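Local coordinates for HTH marR-type domain-containing protein (Streptococcus agalactiae serotype III, PDB 7DVV) that senses haem and binds operator DNA, and probably works as a MarR-type transcription regulator built as a two-fold dimer, at the interface of chains A and B. Residues are numbered along the deposited sequence; one frame, centred on the assembly and turned at random. Chains: chain A/B, HTH marR-type domain-containing protein.

Contact 1: the interface of chains A and B. Residues chain A 5, 136, 139-140; chain B 18, 113, 116-118.
A:Asn139 meets B:Met117 by a hydrogen bond at the point where helix 123-139 of chain A ends over the end of helix 97-117 of chain B. The amide nitrogen ND2 of A:Asn139 donates to the main-chain O of B:Met117 at 2.8 Å, fairly straight at 158° at the hydrogen. The acceptor lies in the plane of the asparagine amide, but seen from the carbonyl the donor stands above its plane, 69° out of it, so the bond is off the usual lone-pair directions.

The apolar part gathers round the side chain of B:Met117. Its CG sits in the crowded position between backbone N and carbonyl carbon (chi1 73°), and the chain then runs out straight before bending at its last torsion. That path offers its flank to one residue and its end to two others. A:Met140 crosses it obliquely, the methyl CE lying 3.3 Å from CB of B:Met117 and 3.7 Å from its SD. A:Leu136 reaches the far end, CD2 lying 3.6 Å from CE of B:Met117. A:Leu5, from helix 4-25, points tip to tip at the same thioether end, but its CD2 is modelled too close to SD and CE to be trusted in detail.

An aromatic contact flanks this cluster. The side chain of A:Met140 crosses B:Tyr18 at about a right angle, with CB beside the CD2 and CE2 side of the ring, 3.7 Å from CD2; CG is modelled too close to that carbon to carry detail.

Together the end of helix 123-139 and the start of helix 4-25 of one subunit close on helices 97-117 and 4-25 of the other. Since helix 97-117 also carries His114, an axial haem ligand of this protein, the site may help couple haem binding to dimer geometry.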
loop_
_atom_site.group_PDB
_atom_site.type_symbol
_atom_site.label_atom_id
_atom_site.label_comp_id
_atom_site.label_asym_id
_atom_site.label_seq_id
_atom_site.Cartn_x
_atom_site.Cartn_y
_atom_site.Cartn_z
ATOM N N LEU A 5 -0.253 12.795 -4.918
ATOM C CA LEU A 5 0.158 11.408 -5.062
ATOM C C LEU A 5 0.293 10.749 -3.691
ATOM O O LEU A 5 0.189 9.522 -3.580
ATOM C CB LEU A 5 1.459 11.288 -5.859
ATOM C CG LEU A 5 1.531 10.055 -6.769
ATOM C CD1 LEU A 5 1.045 8.768 -6.091
ATOM C CD2 LEU A 5 0.731 10.302 -8.034
ATOM N N LEU A 136 -1.196 5.368 -15.948
ATOM C CA LEU A 136 -0.231 5.610 -14.884
ATOM C C LEU A 136 0.807 4.495 -14.929
ATOM O O LEU A 136 1.986 4.749 -15.149
ATOM C CB LEU A 136 -0.933 5.713 -13.517
ATOM C CG LEU A 136 -1.890 6.902 -13.333
ATOM C CD1 LEU A 136 -2.620 6.860 -12.001
ATOM C CD2 LEU A 136 -1.179 8.236 -13.472
ATOM N N ASN A 139 2.921 4.600 -17.796
ATOM C CA ASN A 139 3.798 5.760 -17.712
ATOM C C ASN A 139 5.081 5.454 -16.931
ATOM O O ASN A 139 6.151 5.987 -17.238
ATOM C CB ASN A 139 3.034 6.970 -17.184
ATOM C CG ASN A 139 2.352 7.725 -18.308
ATOM O OD1 ASN A 139 2.656 7.501 -19.477
ATOM N ND2 ASN A 139 1.461 8.646 -17.974
ATOM N N MET A 140 4.959 4.582 -15.925
ATOM C CA MET A 140 6.058 4.139 -15.083
ATOM C C MET A 140 6.656 2.840 -15.644
ATOM O O MET A 140 6.731 1.829 -14.940
ATOM C CB MET A 140 5.505 3.886 -13.671
ATOM C CG MET A 140 5.496 5.122 -12.738
ATOM S SD MET A 140 4.170 6.390 -12.811
ATOM C CE MET A 140 4.959 7.748 -11.945
ATOM N N TYR B 18 8.572 2.099 -7.906
ATOM C CA TYR B 18 9.199 3.007 -8.854
ATOM C C TYR B 18 9.512 4.354 -8.198
ATOM O O TYR B 18 10.614 4.888 -8.355
ATOM C CB TYR B 18 8.379 3.205 -10.134
ATOM C CG TYR B 18 9.027 4.109 -11.169
ATOM C CD1 TYR B 18 10.334 3.905 -11.600
ATOM C CD2 TYR B 18 8.340 5.180 -11.730
ATOM C CE1 TYR B 18 10.936 4.729 -12.541
ATOM C CE2 TYR B 18 8.919 6.004 -12.687
ATOM C CZ TYR B 18 10.224 5.780 -13.095
ATOM O OH TYR B 18 10.816 6.580 -14.036
ATOM N N LEU B 113 7.076 14.802 -11.501
ATOM C CA LEU B 113 6.328 13.564 -11.403
ATOM C C LEU B 113 4.995 13.718 -12.131
ATOM O O LEU B 113 4.715 12.995 -13.085
ATOM C CB LEU B 113 6.110 13.239 -9.928
ATOM C CG LEU B 113 6.003 11.750 -9.654
ATOM C CD1 LEU B 113 7.221 11.050 -10.244
ATOM C CD2 LEU B 113 5.880 11.515 -8.161
ATOM N N THR B 116 5.057 13.820 -15.563
ATOM C CA THR B 116 5.494 12.674 -16.337
ATOM C C THR B 116 4.491 11.534 -16.225
ATOM O O THR B 116 4.468 10.641 -17.069
ATOM C CB THR B 116 6.920 12.219 -15.995
ATOM O OG1 THR B 116 7.352 11.355 -17.042
ATOM C CG2 THR B 116 7.015 11.412 -14.721
ATOM N N MET B 117 3.659 11.560 -15.186
ATOM C CA MET B 117 2.855 10.380 -14.946
ATOM C C MET B 117 1.405 10.623 -15.359
ATOM O O MET B 117 0.643 9.678 -15.551
ATOM C CB MET B 117 2.968 9.881 -13.500
ATOM C CG MET B 117 2.261 10.739 -12.455
ATOM S SD MET B 117 2.384 10.092 -10.744
ATOM C CE MET B 117 1.202 8.743 -10.770
ATOM N N LEU B 118 1.042 11.898 -15.530
ATOM C CA LEU B 118 -0.304 12.245 -15.966
ATOM C C LEU B 118 -0.312 12.668 -17.441
ATOM O O LEU B 118 -1.185 13.424 -17.878
ATOM C CB LEU B 118 -0.880 13.317 -15.031
ATOM C CG LEU B 118 -1.454 12.813 -13.705
ATOM C CD1 LEU B 118 -0.374 12.260 -12.789
ATOM C CD2 LEU B 118 -2.211 13.933 -13.008
#

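Contact 2: the interface of chains A and B. Residues chain A 121, 125, 129, 132; chain B 129, 132.
B:Val132 and A:Thr129 face each other tip to tip where helix 123-139 of chain A passes helix 123-138 of chain B. B:Val132 buries more surface than any other residue of the patch. Both its methyls and its CB lie against the threonine: CB is 3.4 Å from OG1 of A:Thr129, and CG1 is 3.6 Å from the threonine methyl CG2. The CG2 methyl of the valine points further along the chain A helix, 3.8 Å from the main-chain O of A:Glu125, with the side chain of A:Ile121 bordering it more loosely.

A:Thr129 is fixed from within its own helix. With OG1 set beside the backbone N (chi1 -67°), the hydroxyl gives a 3.0 Å hydrogen bond from OG1 to O of A:Glu125, one turn earlier, tilted 29° from that carbonyl's plane. The bond satisfies the hydroxyl locally even though hydrocarbon of the partner is packed over it, and it holds the rotation of the side chain so that the methyl also faces B:Val132.

B:Thr129 is turned differently. Its OG1 lies between backbone N and carbonyl carbon (chi1 78°), which brings the methyl CG2 beside the N and directs it at A:Val132. The two side chains meet tip to tip, CG2 of B:Thr129 at a tight 3.2 Å from CG1 of A:Val132 and 3.5 Å from its CG2. The same threonine methyl lies 4.0 Å from CA of A:Thr129, filling the crossing between the helices. The same two residue types thus pair in both directions, though with unlike threonine rotamers.

This small, closely packed crossing joins the C-terminal helices of the two subunits, and probably helps hold the dimer that MarR-type regulators use to place paired DNA-binding domains on an operator.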
loop_
_atom_site.group_PDB
_atom_site.type_symbol
_atom_site.label_atom_id
_atom_site.label_comp_id
_atom_site.label_asym_id
_atom_site.label_seq_id
_atom_site.Cartn_x
_atom_site.Cartn_y
_atom_site.Cartn_z
ATOM N N ILE A 121 -21.992 3.493 -8.509
ATOM C CA ILE A 121 -20.960 3.707 -9.520
ATOM C C ILE A 121 -21.347 2.965 -10.801
ATOM O O ILE A 121 -21.828 1.836 -10.728
ATOM C CB ILE A 121 -19.556 3.296 -9.006
ATOM C CG1 ILE A 121 -19.080 4.135 -7.812
ATOM C CG2 ILE A 121 -18.528 3.349 -10.127
ATOM C CD1 ILE A 121 -19.345 3.515 -6.461
ATOM N N GLU A 125 -17.661 4.821 -16.200
ATOM C CA GLU A 125 -16.942 5.467 -15.116
ATOM C C GLU A 125 -15.876 4.535 -14.538
ATOM O O GLU A 125 -14.723 4.921 -14.376
ATOM C CB GLU A 125 -17.915 5.813 -14.000
ATOM C CG GLU A 125 -18.990 6.775 -14.437
ATOM C CD GLU A 125 -19.780 7.277 -13.245
ATOM O OE1 GLU A 125 -19.739 6.617 -12.193
ATOM O OE2 GLU A 125 -20.412 8.335 -13.365
ATOM N N THR A 129 -11.839 4.616 -15.209
ATOM C CA THR A 129 -10.948 4.508 -14.072
ATOM C C THR A 129 -9.852 3.494 -14.402
ATOM O O THR A 129 -8.697 3.712 -14.079
ATOM C CB THR A 129 -11.741 4.316 -12.767
ATOM O OG1 THR A 129 -12.507 5.476 -12.412
ATOM C CG2 THR A 129 -10.868 3.928 -11.595
ATOM N N VAL A 132 -7.368 4.937 -17.042
ATOM C CA VAL A 132 -6.733 6.041 -16.321
ATOM C C VAL A 132 -5.620 5.494 -15.426
ATOM O O VAL A 132 -4.581 6.133 -15.269
ATOM C CB VAL A 132 -7.744 6.901 -15.525
ATOM C CG1 VAL A 132 -7.244 7.334 -14.155
ATOM C CG2 VAL A 132 -8.200 8.115 -16.313
ATOM N N THR B 129 -12.297 9.861 -12.050
ATOM C CA THR B 129 -11.667 8.766 -11.338
ATOM C C THR B 129 -11.574 9.151 -9.866
ATOM O O THR B 129 -11.598 8.294 -8.995
ATOM C CB THR B 129 -10.289 8.391 -11.900
ATOM O OG1 THR B 129 -9.467 9.406 -11.360
ATOM C CG2 THR B 129 -10.170 8.414 -13.405
ATOM N N VAL B 132 -14.867 8.472 -8.497
ATOM C CA VAL B 132 -14.852 7.013 -8.409
ATOM C C VAL B 132 -14.213 6.601 -7.080
ATOM O O VAL B 132 -14.765 5.740 -6.395
ATOM C CB VAL B 132 -14.152 6.350 -9.622
ATOM C CG1 VAL B 132 -13.305 5.145 -9.252
ATOM C CG2 VAL B 132 -15.107 5.989 -10.742
#

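The C-alpha centres of contact 1 and contact 2 lie about 18 Å apart, and the C-terminal helix 123-139 of chain A runs through both. Its middle packs against the matching helix of chain B in contact 2, whereas its last turn and the residue after it meet helices 4-25 and 97-117 of chain B in contact 1. Two-fold symmetry repeats contact 1 with the chains exchanged, so each terminal helix is held at its middle and at its end. Movement of helix 97-117 might in this way be felt at the helix crossing, though the structure alone does not show it.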